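Local coordinates for SnoaL-like domain-containing protein (Novosphingobium aromaticivorans, PDB 2RFR) that is of unknown function but adopts the NTF2-like, cystatin-like fold of the SnoaL-like family and assembles as a trimer in the crystal, at residues A[17-22]-A[88-92]; A[43-47]-A[123-128]; A[102-106]-A[116-120]. Where two conformers were deposited one is given. Residues are numbered along the deposited sequence.

In the fold
From the N terminus the chain runs through helix 5-33, which supplies residues 17-22 to contact 1, and then reaches residues 43-47, the first half of contact 2. After two short strands and two helices, strand 81-93 brings residues 88-92 back under the helix and closes contact 1. The hairpin of strands 96-109 and 112-128 follows and holds contact 3 between its arms, and the end of its second strand, residues 123-128, closes contact 2. Contact 3 is therefore nested inside the loop of contact 2, whereas contacts 1 and 2 cross. These two also touch, through a salt bridge from Asp17 OD1 to Arg127 NH1 (2.8 Å). All three reach the same curved sheet.

Contact 1 (A[17-22]-A[88-92]); sequences DREEIR and ATVTV
In this NTF2-like fold the long N-terminal helix lies across the sheet, and here its residues 17-22 pack on residues 88-92 of strand 81-93, an edge strand within this chain. The helix is regular (Arg22 N to Arg18 O 3.0 Å). Its axis passes 9.1 Å from that of strand 89-92, with N-to-C directions at 132°; Arg22 lies over Ala88 and Arg18 over Val90. Ala88, small enough to leave room, offers its O to Arg22 NH2 (3.0 Å), while a water accepts from its N (2.9 Å) and weakly from Arg22 NE. Thr89 points away, its OG1 hydrogen-bonded to Glu23 of the second subunit. Val90 (chi1 t) points toward the helix: its CG1 and CG2 both rest on Ile21 CG2 (4.1 and 4.2 Å), and Val90 CG2 also lies over one face of the Arg22 guanidinium. Arg18 (chi1 m, chi3 p) curls over Val90, its NH1 hydrogen-bonded to Val90 O (2.7 Å). Arg18 NH2 lies 3.1 Å from Arg22 NH1 and NH2, unbonded; Glu19 and Glu23 of the second subunit, salt-bridged to both arginines, presumably offset the like charges. Thr91 points away. Val92 (chi1 t) sets CG2 3.9 Å from Arg18 CG and Ile21 CD1; the two compact, apolar valines fill the space under Ile21 and the aliphatic part of Arg18. A water accepts from Val92 N (2.9 Å) and weakly from Arg18 NH1 (3.3 Å).

Contact 2 (A[43-47]-A[123-128]); sequences LWVED and WTFRRT
Val45, Arg126 and Trp123 bury the most surface where residues 43-47, the chain after helix 37-41, pack across strand 131-141 on the sheet of the NTF2-like (cystatin-like) fold. A short strand 44-45 and a corner at 46-47 face the end of strand 112-128. The segments share no hydrogen bond and their backbones stay well apart, Trp44 nearest Phe125 and Val45 nearest Thr128, each with CA atoms 8.3 Å apart. Strand 131-141 lies between them: Val45 bonds by its backbone to Ala134, and Thr124 to Val135. Val45 (chi1 m) points toward the strand, its CG1 4.0 Å from Thr128 CG2 and 3.6 Å from Arg126 NH2. Arg126 (chi1 p, then t, t) is extended, so its long aliphatic part spans the gap and lays one face of the guanidinium on Val45 CG1. Asp47 OD1 is 4.4 Å from Arg126 NH2, too far for a salt bridge; a water instead donates to Asp47 OD1 (2.8 Å) and accepts from Arg126 NH1 (3.1 Å). At the other end Trp123 (chi1 m, chi2 74°) and Trp44 (chi1 m, chi2 -100°) bring CZ3 and CZ2 to 4.1 Å. Their six-membered rings, centroids 5.7 Å apart and planes at 27°, barely overlap; such large rings reach across where the backbones cannot. The contact thus grades from buried aromatic packing to a water-bridged charge pair at the surface: side chains make the direct contacts, while strand 131-141 links the backbones.

Contact 3 (A[102-106]-A[116-120]); sequences HSVVF and HRVSA
Residues 102-106 and 116-120 run antiparallel as the two arms of the hairpin 96-109/112-128, their axes 4.7 Å apart with directions at 164°. Ser103 and Ser119 form a hydrogen-bonded pair (Ser103 N to Ser119 O 2.9 Å, Ser119 N to Ser103 O 2.8 Å), as do Val105 and Arg117 (Val105 N to Arg117 O 2.9 Å, Arg117 N to Val105 O a weak 3.4 Å). The non-hydrogen-bonded pairs are His102 with Ala120 and Val104 with Val118, CA atoms 4.8 and 4.5 Å apart. At the corner His116 (phi/psi -72/-42) joins Arg117 opposite Val105, making a classic beta bulge in which His116 N also donates to Val105 O at 2.7 Å. One face of the sheet carries His102, Val104, Val118 and Ala120. Val104 CG2 and Val118 CG2 meet at 4.2 Å, both valines chi1 t, and these beta-branched residues pack against the second subunit, where His102 NE2 is hydrogen-bonded to Asp33 of that second subunit. Ala120 is short enough to admit helix 146-152. On the other face are Ser103, Val105, Arg117 and Ser119. The small serines fit closely, Ser103 OG 3.6 Å from Ser119 CB, with that OG bonded to Asn121; Val105 CG1 rests 3.9 Å from His116 CD2. Backbone bonding therefore sets the pairing, with the bulge changing its step at the corner, while the valine-bearing face gives the sheet a surface for trimer packing.

Contact 1 (A[17-22]-A[88-92])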
loop_
_atom_site.group_PDB
_atom_site.type_symbol
_atom_site.label_atom_id
_atom_site.label_comp_id
_atom_site.label_asym_id
_atom_site.label_seq_id
_atom_site.Cartn_x
_atom_site.Cartn_y
_atom_site.Cartn_z
ATOM N N ASP A 17 -7.830 7.212 14.298
ATOM C CA ASP A 17 -6.880 8.270 13.927
ATOM C C ASP A 17 -5.949 7.745 12.831
ATOM O O ASP A 17 -5.750 8.402 11.807
ATOM C CB ASP A 17 -6.050 8.681 15.158
ATOM C CG ASP A 17 -6.804 9.481 16.181
ATOM O OD1 ASP A 17 -7.846 10.076 15.884
ATOM O OD2 ASP A 17 -6.238 9.550 17.291
ATOM N N ARG A 18 -5.375 6.560 13.035
ATOM C CA ARG A 18 -4.436 6.001 12.093
ATOM C C ARG A 18 -5.116 5.705 10.774
ATOM O O ARG A 18 -4.539 5.958 9.709
ATOM C CB ARG A 18 -3.842 4.734 12.675
ATOM C CG ARG A 18 -2.943 4.998 13.876
ATOM C CD ARG A 18 -2.462 3.693 14.553
ATOM N NE ARG A 18 -1.668 2.924 13.626
ATOM C CZ ARG A 18 -0.394 3.207 13.332
ATOM N NH1 ARG A 18 0.235 4.130 13.994
ATOM N NH2 ARG A 18 0.263 2.501 12.440
ATOM N N GLU A 19 -6.337 5.205 10.808
ATOM C CA GLU A 19 -7.035 4.875 9.590
ATOM C C GLU A 19 -7.401 6.155 8.828
ATOM O O GLU A 19 -7.371 6.182 7.579
ATOM C CB GLU A 19 -8.213 3.938 9.917
ATOM C CG GLU A 19 -9.169 3.666 8.819
ATOM C CD GLU A 19 -8.583 2.922 7.721
ATOM O OE1 GLU A 19 -7.539 2.307 7.883
ATOM O OE2 GLU A 19 -9.261 2.901 6.695
ATOM N N GLU A 20 -7.755 7.225 9.530
ATOM C CA GLU A 20 -8.048 8.508 8.889
ATOM C C GLU A 20 -6.840 9.083 8.217
ATOM O O GLU A 20 -6.954 9.592 7.096
ATOM C CB GLU A 20 -8.573 9.513 9.902
ATOM C CG GLU A 20 -9.806 10.204 9.640
ATOM C CD GLU A 20 -10.227 11.196 10.713
ATOM O OE1 GLU A 20 -10.601 10.805 11.839
ATOM O OE2 GLU A 20 -10.149 12.373 10.364
ATOM N N ILE A 21 -5.717 9.010 8.879
ATOM C CA ILE A 21 -4.469 9.542 8.316
ATOM C C ILE A 21 -4.090 8.715 7.064
ATOM O O ILE A 21 -3.727 9.291 6.037
ATOM C CB ILE A 21 -3.389 9.532 9.375
ATOM C CG1 ILE A 21 -3.700 10.564 10.440
ATOM C CG2 ILE A 21 -1.989 9.761 8.739
ATOM C CD1 ILE A 21 -2.974 10.345 11.771
ATOM N N ARG A 22 -4.184 7.393 7.143
ATOM C CA ARG A 22 -3.894 6.564 5.979
ATOM C C ARG A 22 -4.821 6.873 4.821
ATOM O O ARG A 22 -4.412 6.850 3.642
ATOM C CB ARG A 22 -3.909 5.091 6.381
ATOM C CG ARG A 22 -2.674 4.733 7.225
ATOM C CD ARG A 22 -2.596 3.266 7.437
ATOM N NE ARG A 22 -1.206 2.908 7.786
ATOM C CZ ARG A 22 -0.809 2.692 9.020
ATOM N NH1 ARG A 22 -1.686 2.769 10.022
ATOM N NH2 ARG A 22 0.447 2.367 9.302
ATOM N N ALA A 88 2.061 3.681 4.190
ATOM C CA ALA A 88 2.758 4.602 5.086
ATOM C C ALA A 88 2.982 3.994 6.444
ATOM O O ALA A 88 2.134 3.259 6.958
ATOM C CB ALA A 88 1.929 5.896 5.241
ATOM N N THR A 89 4.101 4.346 7.059
ATOM C CA THR A 89 4.251 4.215 8.521
ATOM C C THR A 89 3.689 5.437 9.151
ATOM O O THR A 89 3.963 6.519 8.668
ATOM C CB THR A 89 5.727 3.981 8.915
ATOM O OG1 THR A 89 5.811 3.923 10.351
ATOM C CG2 THR A 89 6.659 4.990 8.425
ATOM N N VAL A 90 2.919 5.300 10.231
ATOM C CA VAL A 90 2.225 6.404 10.880
ATOM C C VAL A 90 2.542 6.372 12.349
ATOM O O VAL A 90 2.459 5.306 12.969
ATOM C CB VAL A 90 0.705 6.291 10.628
ATOM C CG1 VAL A 90 -0.060 7.414 11.424
ATOM C CG2 VAL A 90 0.366 6.362 9.142
ATOM N N THR A 91 2.861 7.530 12.911
ATOM C CA THR A 91 2.992 7.718 14.369
ATOM C C THR A 91 2.076 8.853 14.812
ATOM O O THR A 91 2.191 9.944 14.310
ATOM C CB THR A 91 4.407 8.056 14.743
ATOM O OG1 THR A 91 5.274 6.989 14.355
ATOM C CG2 THR A 91 4.542 8.294 16.274
ATOM N N VAL A 92 1.143 8.555 15.713
ATOM C CA VAL A 92 0.266 9.537 16.307
ATOM C C VAL A 92 0.768 9.920 17.684
ATOM O O VAL A 92 1.114 9.051 18.487
ATOM C CB VAL A 92 -1.165 8.986 16.385
ATOM C CG1 VAL A 92 -2.119 9.975 17.080
ATOM C CG2 VAL A 92 -1.657 8.542 15.004
HETATM O O HOH W 1 1.025 5.800 16.745
HETATM O O HOH W 2 -0.810 3.354 4.518
#

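Contact 2 (A[43-47]-A[123-128])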
loop_
_atom_site.group_PDB
_atom_site.type_symbol
_atom_site.label_atom_id
_atom_site.label_comp_id
_atom_site.label_asym_id
_atom_site.label_seq_id
_atom_site.Cartn_x
_atom_site.Cartn_y
_atom_site.Cartn_z
ATOM N N LEU A 43 -7.183 18.252 1.514
ATOM C CA LEU A 43 -6.518 17.312 2.402
ATOM C C LEU A 43 -5.655 18.017 3.453
ATOM O O LEU A 43 -5.366 17.401 4.487
ATOM C CB LEU A 43 -5.661 16.350 1.589
ATOM C CG LEU A 43 -6.366 15.497 0.525
ATOM C CD1 LEU A 43 -5.291 14.730 -0.275
ATOM C CD2 LEU A 43 -7.368 14.523 1.153
ATOM N N TRP A 44 -5.215 19.240 3.141
ATOM C CA TRP A 44 -4.424 20.067 4.021
ATOM C C TRP A 44 -5.258 21.056 4.783
ATOM O O TRP A 44 -6.333 21.461 4.365
ATOM C CB TRP A 44 -3.416 20.887 3.193
ATOM C CG TRP A 44 -2.103 20.196 2.810
ATOM C CD1 TRP A 44 -0.905 20.333 3.394
ATOM C CD2 TRP A 44 -1.911 19.305 1.658
ATOM N NE1 TRP A 44 0.025 19.612 2.716
ATOM C CE2 TRP A 44 -0.559 18.985 1.636
ATOM C CE3 TRP A 44 -2.729 18.816 0.645
ATOM C CZ2 TRP A 44 -0.003 18.166 0.656
ATOM C CZ3 TRP A 44 -2.173 17.986 -0.324
ATOM C CH2 TRP A 44 -0.821 17.688 -0.313
ATOM N N VAL A 45 -4.707 21.487 5.911
ATOM C CA VAL A 45 -5.162 22.714 6.616
ATOM C C VAL A 45 -5.040 23.890 5.667
ATOM O O VAL A 45 -4.302 23.870 4.666
ATOM C CB VAL A 45 -4.420 22.919 7.947
ATOM C CG1 VAL A 45 -4.658 21.733 8.895
ATOM C CG2 VAL A 45 -2.943 23.221 7.746
ATOM N N GLU A 46 -5.754 24.972 5.990
ATOM C CA GLU A 46 -5.802 26.110 5.073
ATOM C C GLU A 46 -4.439 26.658 4.695
ATOM O O GLU A 46 -4.215 27.004 3.545
ATOM C CB GLU A 46 -6.633 27.276 5.683
ATOM C CG GLU A 46 -6.547 28.593 4.863
ATOM C CD GLU A 46 -7.040 28.480 3.418
ATOM O OE1 GLU A 46 -8.029 27.785 3.173
ATOM O OE2 GLU A 46 -6.428 29.091 2.512
ATOM N N ASP A 47 -3.559 26.759 5.680
ATOM C CA ASP A 47 -2.210 27.258 5.450
ATOM C C ASP A 47 -1.158 26.136 5.347
ATOM O O ASP A 47 0.016 26.311 5.628
ATOM C CB ASP A 47 -1.832 28.266 6.533
ATOM C CG ASP A 47 -1.706 27.683 7.887
ATOM O OD1 ASP A 47 -2.199 26.565 8.115
ATOM O OD2 ASP A 47 -1.206 28.427 8.801
ATOM N N TRP A 123 5.221 13.364 5.899
ATOM C CA TRP A 123 3.982 14.121 6.079
ATOM C C TRP A 123 3.783 14.386 7.555
ATOM O O TRP A 123 4.065 13.523 8.376
ATOM C CB TRP A 123 2.811 13.296 5.627
ATOM C CG TRP A 123 2.663 12.877 4.217
ATOM C CD1 TRP A 123 3.371 11.911 3.562
ATOM C CD2 TRP A 123 1.643 13.307 3.309
ATOM N NE1 TRP A 123 2.858 11.743 2.318
ATOM C CE2 TRP A 123 1.771 12.542 2.134
ATOM C CE3 TRP A 123 0.640 14.246 3.371
ATOM C CZ2 TRP A 123 0.934 12.708 1.058
ATOM C CZ3 TRP A 123 -0.221 14.390 2.304
ATOM C CH2 TRP A 123 -0.089 13.602 1.181
ATOM N N THR A 124 3.274 15.545 7.888
ATOM C CA THR A 124 2.771 15.861 9.212
ATOM C C THR A 124 1.309 16.179 9.130
ATOM O O THR A 124 0.819 16.666 8.108
ATOM C CB THR A 124 3.537 16.964 9.849
ATOM O OG1 THR A 124 3.356 18.143 9.101
ATOM C CG2 THR A 124 5.016 16.679 10.016
ATOM N N PHE A 125 0.597 15.915 10.235
ATOM C CA PHE A 125 -0.854 16.059 10.300
ATOM C C PHE A 125 -1.243 16.670 11.626
ATOM O O PHE A 125 -0.530 16.560 12.622
ATOM C CB PHE A 125 -1.548 14.699 10.172
ATOM C CG PHE A 125 -1.183 13.910 8.960
ATOM C CD1 PHE A 125 -0.091 13.123 8.977
ATOM C CD2 PHE A 125 -1.887 14.012 7.790
ATOM C CE1 PHE A 125 0.282 12.403 7.852
ATOM C CE2 PHE A 125 -1.524 13.305 6.630
ATOM C CZ PHE A 125 -0.403 12.518 6.678
ATOM N N ARG A 126 -2.451 17.208 11.652
ATOM C CA ARG A 126 -3.048 17.583 12.929
ATOM C C ARG A 126 -4.523 17.330 12.939
ATOM O O ARG A 126 -5.190 17.325 11.937
ATOM C CB ARG A 126 -2.686 18.977 13.318
ATOM C CG ARG A 126 -3.352 20.022 12.619
ATOM C CD ARG A 126 -3.111 21.326 13.442
ATOM N NE ARG A 126 -3.716 22.396 12.726
ATOM C CZ ARG A 126 -3.097 23.318 11.986
ATOM N NH1 ARG A 126 -1.769 23.389 11.887
ATOM N NH2 ARG A 126 -3.860 24.215 11.389
ATOM N N ARG A 127 -5.017 17.117 14.145
ATOM C CA ARG A 127 -6.434 16.888 14.354
ATOM C C ARG A 127 -7.104 18.231 14.307
ATOM O O ARG A 127 -6.793 19.068 15.106
ATOM C CB ARG A 127 -6.648 16.237 15.732
ATOM C CG ARG A 127 -8.075 15.735 15.943
ATOM C CD ARG A 127 -8.305 15.405 17.446
ATOM N NE ARG A 127 -7.300 14.469 17.975
ATOM C CZ ARG A 127 -7.327 13.145 17.738
ATOM N NH1 ARG A 127 -8.330 12.548 17.061
ATOM N NH2 ARG A 127 -6.372 12.372 18.235
ATOM N N THR A 128 -8.086 18.409 13.487
ATOM C CA THR A 128 -8.862 19.643 13.424
ATOM C C THR A 128 -10.265 19.298 13.825
ATOM O O THR A 128 -10.623 18.137 13.888
ATOM C CB THR A 128 -8.892 20.226 11.989
ATOM O OG1 THR A 128 -9.853 19.535 11.165
ATOM C CG2 THR A 128 -7.486 20.231 11.339
HETATM O O HOH W 3 -0.356 25.267 9.823
#

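Contact 3 (A[102-106]-A[116-120])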
loop_
_atom_site.group_PDB
_atom_site.type_symbol
_atom_site.label_atom_id
_atom_site.label_comp_id
_atom_site.label_asym_id
_atom_site.label_seq_id
_atom_site.Cartn_x
_atom_site.Cartn_y
_atom_site.Cartn_z
ATOM N N HIS A 102 6.886 6.071 0.482
ATOM C CA HIS A 102 7.488 6.264 -0.831
ATOM C C HIS A 102 6.427 6.713 -1.789
ATOM O O HIS A 102 5.238 6.377 -1.647
ATOM C CB HIS A 102 8.081 4.965 -1.346
ATOM C CG HIS A 102 9.175 4.397 -0.519
ATOM N ND1 HIS A 102 8.958 3.436 0.445
ATOM C CD2 HIS A 102 10.486 4.655 -0.497
ATOM C CE1 HIS A 102 10.132 3.107 0.979
ATOM N NE2 HIS A 102 11.079 3.850 0.434
ATOM N N SER A 103 6.816 7.403 -2.850
ATOM C CA SER A 103 5.917 7.676 -3.975
ATOM C C SER A 103 6.645 7.473 -5.289
ATOM O O SER A 103 7.829 7.768 -5.405
ATOM C CB SER A 103 5.327 9.079 -3.851
ATOM O OG SER A 103 6.304 10.115 -3.885
ATOM N N VAL A 104 5.930 6.939 -6.241
ATOM C CA VAL A 104 6.409 6.792 -7.599
ATOM C C VAL A 104 5.416 7.473 -8.517
ATOM O O VAL A 104 4.214 7.196 -8.414
ATOM C CB VAL A 104 6.601 5.296 -7.998
ATOM C CG1 VAL A 104 7.079 5.184 -9.447
ATOM C CG2 VAL A 104 7.545 4.620 -7.013
ATOM N N VAL A 105 5.917 8.308 -9.397
ATOM C CA VAL A 105 5.118 8.830 -10.477
ATOM C C VAL A 105 5.376 7.994 -11.697
ATOM O O VAL A 105 6.485 8.020 -12.242
ATOM C CB VAL A 105 5.381 10.331 -10.772
ATOM C CG1 VAL A 105 4.455 10.810 -11.881
ATOM C CG2 VAL A 105 5.243 11.164 -9.517
ATOM N N PHE A 106 4.396 7.201 -12.104
ATOM C CA PHE A 106 4.450 6.472 -13.351
ATOM C C PHE A 106 3.966 7.371 -14.488
ATOM O O PHE A 106 3.009 8.113 -14.312
ATOM C CB PHE A 106 3.612 5.198 -13.301
ATOM C CG PHE A 106 4.132 4.167 -12.343
ATOM C CD1 PHE A 106 5.105 3.243 -12.739
ATOM C CD2 PHE A 106 3.667 4.112 -11.029
ATOM C CE1 PHE A 106 5.580 2.350 -11.818
ATOM C CE2 PHE A 106 4.135 3.198 -10.127
ATOM C CZ PHE A 106 5.093 2.295 -10.530
ATOM N N HIS A 116 8.795 7.912 -13.719
ATOM C CA HIS A 116 9.241 9.283 -13.969
ATOM C C HIS A 116 9.969 9.877 -12.787
ATOM O O HIS A 116 10.978 10.578 -12.937
ATOM C CB HIS A 116 7.947 10.071 -14.283
ATOM C CG HIS A 116 8.083 11.584 -14.377
ATOM N ND1 HIS A 116 8.662 12.239 -15.436
ATOM C CD2 HIS A 116 7.573 12.556 -13.557
ATOM C CE1 HIS A 116 8.535 13.538 -15.236
ATOM N NE2 HIS A 116 7.915 13.753 -14.086
ATOM N N ARG A 117 9.449 9.641 -11.572
ATOM C CA ARG A 117 10.105 10.065 -10.329
ATOM C C ARG A 117 9.884 8.932 -9.323
ATOM O O ARG A 117 8.831 8.291 -9.314
ATOM C CB ARG A 117 9.523 11.403 -9.807
ATOM C CG ARG A 117 9.869 12.614 -10.677
ATOM C CD ARG A 117 9.177 13.938 -10.228
ATOM N NE ARG A 117 9.741 14.461 -8.955
ATOM C CZ ARG A 117 10.761 15.328 -8.826
ATOM N NH1 ARG A 117 11.384 15.827 -9.901
ATOM N NH2 ARG A 117 11.132 15.784 -7.599
ATOM N N VAL A 118 10.862 8.727 -8.448
ATOM C CA VAL A 118 10.784 7.840 -7.277
ATOM C C VAL A 118 11.277 8.669 -6.109
ATOM O O VAL A 118 12.363 9.234 -6.190
ATOM C CB VAL A 118 11.659 6.594 -7.449
ATOM C CG1 VAL A 118 11.658 5.760 -6.202
ATOM C CG2 VAL A 118 11.229 5.783 -8.679
ATOM N N SER A 119 10.448 8.778 -5.066
ATOM C CA SER A 119 10.653 9.764 -4.007
ATOM C C SER A 119 10.372 9.236 -2.638
ATOM O O SER A 119 9.563 8.308 -2.440
ATOM C CB SER A 119 9.747 10.957 -4.241
ATOM O OG SER A 119 9.977 11.548 -5.547
ATOM N N ALA A 120 11.013 9.874 -1.664
ATOM C CA ALA A 120 10.632 9.789 -0.253
ATOM C C ALA A 120 9.671 10.870 0.089
ATOM O O ALA A 120 9.730 11.977 -0.473
ATOM C CB ALA A 120 11.894 9.970 0.562
#